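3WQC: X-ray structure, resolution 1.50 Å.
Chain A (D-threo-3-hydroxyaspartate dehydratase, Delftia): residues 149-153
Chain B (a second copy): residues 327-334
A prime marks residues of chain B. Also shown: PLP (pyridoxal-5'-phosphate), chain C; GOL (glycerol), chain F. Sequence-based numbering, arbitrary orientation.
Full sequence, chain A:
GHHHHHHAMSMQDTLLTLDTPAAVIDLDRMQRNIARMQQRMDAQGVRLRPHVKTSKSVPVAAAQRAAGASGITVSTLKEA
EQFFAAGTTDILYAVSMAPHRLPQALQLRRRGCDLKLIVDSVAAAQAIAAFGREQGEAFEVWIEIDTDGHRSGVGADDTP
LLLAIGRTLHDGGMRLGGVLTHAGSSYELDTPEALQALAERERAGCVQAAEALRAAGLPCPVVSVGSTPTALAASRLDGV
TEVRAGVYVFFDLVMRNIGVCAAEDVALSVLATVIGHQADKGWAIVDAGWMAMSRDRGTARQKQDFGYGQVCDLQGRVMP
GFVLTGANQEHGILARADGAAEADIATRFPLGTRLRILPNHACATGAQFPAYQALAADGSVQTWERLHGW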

# COMPACT_ATOMS: atom_id res chain seq x y z
N GLY A 149 20.28 -14.28 -9.42
CA GLY A 149 20.77 -13.00 -8.85
C GLY A 149 19.65 -12.04 -8.45
O GLY A 149 19.91 -10.83 -8.27
N HIS A 150 18.42 -12.55 -8.23
CA HIS A 150 17.29 -11.66 -7.97
C HIS A 150 17.30 -11.09 -6.57
O HIS A 150 17.05 -9.89 -6.35
N ARG A 151 17.61 -11.92 -5.58
CA ARG A 151 17.27 -11.52 -4.21
C ARG A 151 18.13 -12.32 -3.18
O ARG A 151 19.39 -12.17 -3.25
N SER A 152 17.54 -13.14 -2.32
CA SER A 152 18.27 -13.89 -1.28
C SER A 152 18.83 -15.18 -1.83
O SER A 152 18.54 -15.64 -2.97
N GLY A 153 19.70 -15.80 -0.97
CA GLY A 153 20.09 -17.17 -1.35
C GLY A 153 21.58 -17.39 -1.51
O GLY A 153 22.33 -16.49 -1.83
N ALA B 327 12.92 -3.22 -3.72
CA ALA B 327 11.99 -3.83 -2.74
C ALA B 327 11.14 -4.85 -3.43
O ALA B 327 10.61 -4.63 -4.56
N ASN B 328 10.97 -6.02 -2.78
CA ASN B 328 9.93 -6.93 -3.12
C ASN B 328 8.91 -6.91 -1.96
O ASN B 328 9.03 -6.07 -1.08
N GLN B 329 7.97 -7.85 -1.92
CA GLN B 329 6.86 -7.68 -0.99
C GLN B 329 7.31 -7.60 0.45
O GLN B 329 6.94 -6.67 1.20
N GLU B 330 8.14 -8.58 0.88
CA GLU B 330 8.59 -8.63 2.28
C GLU B 330 10.13 -8.55 2.41
O GLU B 330 10.66 -8.86 3.48
N HIS B 331 10.82 -8.15 1.35
CA HIS B 331 12.29 -8.02 1.37
C HIS B 331 12.61 -6.67 0.83
O HIS B 331 12.12 -6.29 -0.27
N GLY B 332 13.43 -5.91 1.52
CA GLY B 332 14.00 -4.66 1.00
C GLY B 332 15.50 -4.88 0.73
O GLY B 332 16.17 -5.61 1.49
N ILE B 333 16.03 -4.24 -0.32
CA ILE B 333 17.45 -4.36 -0.72
C ILE B 333 18.08 -3.04 -0.25
O ILE B 333 17.73 -1.98 -0.79
N LEU B 334 18.93 -3.06 0.75
CA LEU B 334 19.66 -1.94 1.28
C LEU B 334 21.06 -1.89 0.60
O LEU B 334 21.78 -2.89 0.51

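Arg151 makes the largest single contribution to this contact, 91 Å² of the 282 Å² buried over both sides, and its CA-to-CB bond points toward the other stretch. With chi1 at -165° (t), chi2 t and chi3 p, the chain extends and then bends so that the guanidinium lies flat on the ring of His331′, itself an m rotamer (chi1 -63°, chi2 76°). The centres are 3.7 Å apart and the planes 13° from parallel, which identifies a stack; CD of Arg151 adds a CH-pi contact, 3.7 Å from the centroid of the His331′ ring and 19° off its normal.

Stacking leaves the guanidinium edge free for in-plane hydrogen bonds. Arg151 NH1 donates to Asn328′ OD1 at 2.9 Å (154°), and Arg151 NH2 donates to PLP O3 at 3.0 Å (164°), so one side chain links the subunit contact to the cofactor.

Asn328′ (m, chi1 -72°) points toward chain A, and its OD1 is a crowded acceptor. Besides Arg151 NH1, it receives a weak bond from His150 NE2, 2.8 Å from Asn328′ OD1 but bent to 121°. A further weak bond comes from glycerol O2, 3.3 Å from Asn328′ OD1. Water 1 also donates to it, at 3.1 Å from Asn328′ OD1, and to His150 O at 3.0 Å, bridging the stretches. One N-H of the amide's other end is used within chain B, where Asn328′ ND2 donates to Ala327′ O at 3.1 Å (151°).

His150 (t, chi1 178°) starts sideways, but its ring end comes nearer; its NE2 also hydrogen-bonds glycerol O2 at 3.1 Å, with either atom a possible donor. Ser152 (m) is sideways too. Water 2 joins it to His331′, lying 3.1 Å from Ser152 OG and 2.8 Å from His331′ NE2. Ile333′ (m, m) supplies an apolar contact, its CD1 4.4 Å from Arg151 CG.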

# COMPACT_ATOMS: atom_id res chain seq x y z
CB HIS A 150 15.99 -12.51 -8.15
CG HIS A 150 14.74 -11.78 -7.89
ND1 HIS A 150 14.34 -10.68 -8.65
CD2 HIS A 150 13.74 -11.99 -6.91
CE1 HIS A 150 13.15 -10.21 -8.13
NE2 HIS A 150 12.79 -11.01 -7.09
CB ARG A 151 15.73 -11.67 -3.96
CG ARG A 151 15.24 -10.95 -2.70
CD ARG A 151 13.71 -10.95 -2.77
NE ARG A 151 13.19 -12.32 -2.56
CZ ARG A 151 11.89 -12.68 -2.80
NH1 ARG A 151 11.07 -11.77 -3.46
NH2 ARG A 151 11.41 -13.92 -2.44
CB SER A 152 17.43 -14.23 -0.05
OG SER A 152 16.90 -13.05 0.48
CB ALA B 327 11.11 -2.72 -2.13
CB ASN B 328 10.48 -8.34 -3.43
CG ASN B 328 11.24 -8.43 -4.78
OD1 ASN B 328 11.81 -9.43 -5.03
ND2 ASN B 328 11.16 -7.43 -5.64
CB GLN B 329 5.87 -8.81 -1.24
CG GLN B 329 4.54 -8.59 -0.47
CD GLN B 329 3.43 -9.52 -0.98
OE1 GLN B 329 3.33 -9.77 -2.22
NE2 GLN B 329 2.50 -9.93 -0.10
CB GLU B 330 8.07 -9.90 2.98
CG GLU B 330 6.54 -9.85 3.19
CD GLU B 330 6.05 -8.74 4.17
OE1 GLU B 330 6.80 -8.22 5.06
OE2 GLU B 330 4.81 -8.41 4.08
CB HIS B 331 12.94 -9.00 0.34
CG HIS B 331 12.73 -10.46 0.58
ND1 HIS B 331 11.57 -11.11 0.33
CD2 HIS B 331 13.65 -11.43 1.01
CE1 HIS B 331 11.72 -12.43 0.61
NE2 HIS B 331 13.00 -12.63 1.00
CB ILE B 333 17.64 -4.59 -2.23
CG1 ILE B 333 16.93 -5.84 -2.83
CG2 ILE B 333 19.17 -4.61 -2.51
CD1 ILE B 333 17.12 -7.01 -2.04
CB LEU B 334 19.78 -2.07 2.78
CG LEU B 334 20.49 -0.95 3.55
CD1 LEU B 334 20.12 -0.99 5.05
CD2 LEU B 334 22.03 -0.90 3.34
N1 PLP C . 8.37 -18.14 -3.83
C2 PLP C . 8.80 -17.10 -3.08
C2A PLP C . 9.99 -17.16 -2.17
C3 PLP C . 8.11 -15.82 -3.19
O3 PLP C . 8.50 -14.83 -2.44
C4 PLP C . 6.96 -15.74 -4.04
C4A PLP C . 6.23 -14.48 -4.04
C5 PLP C . 6.60 -16.91 -4.83
C6 PLP C . 7.33 -18.13 -4.71
C5A PLP C . 5.39 -16.88 -5.74
O4P PLP C . 5.75 -16.02 -6.90
P PLP C . 4.60 -15.54 -7.89
O1P PLP C . 3.80 -16.76 -8.19
O2P PLP C . 5.29 -15.06 -9.11
O3P PLP C . 3.76 -14.55 -7.17
C1 GOL F . 7.49 -11.75 -7.00
O1 GOL F . 6.97 -12.97 -6.49
C2 GOL F . 8.91 -11.68 -7.54
O2 GOL F . 9.88 -11.72 -6.47
C3 GOL F . 9.07 -10.24 -7.97
O3 GOL F . 9.98 -10.23 -9.04
O HOH W 1 14.68 -8.31 -5.57
O HOH W 2 14.64 -14.77 1.71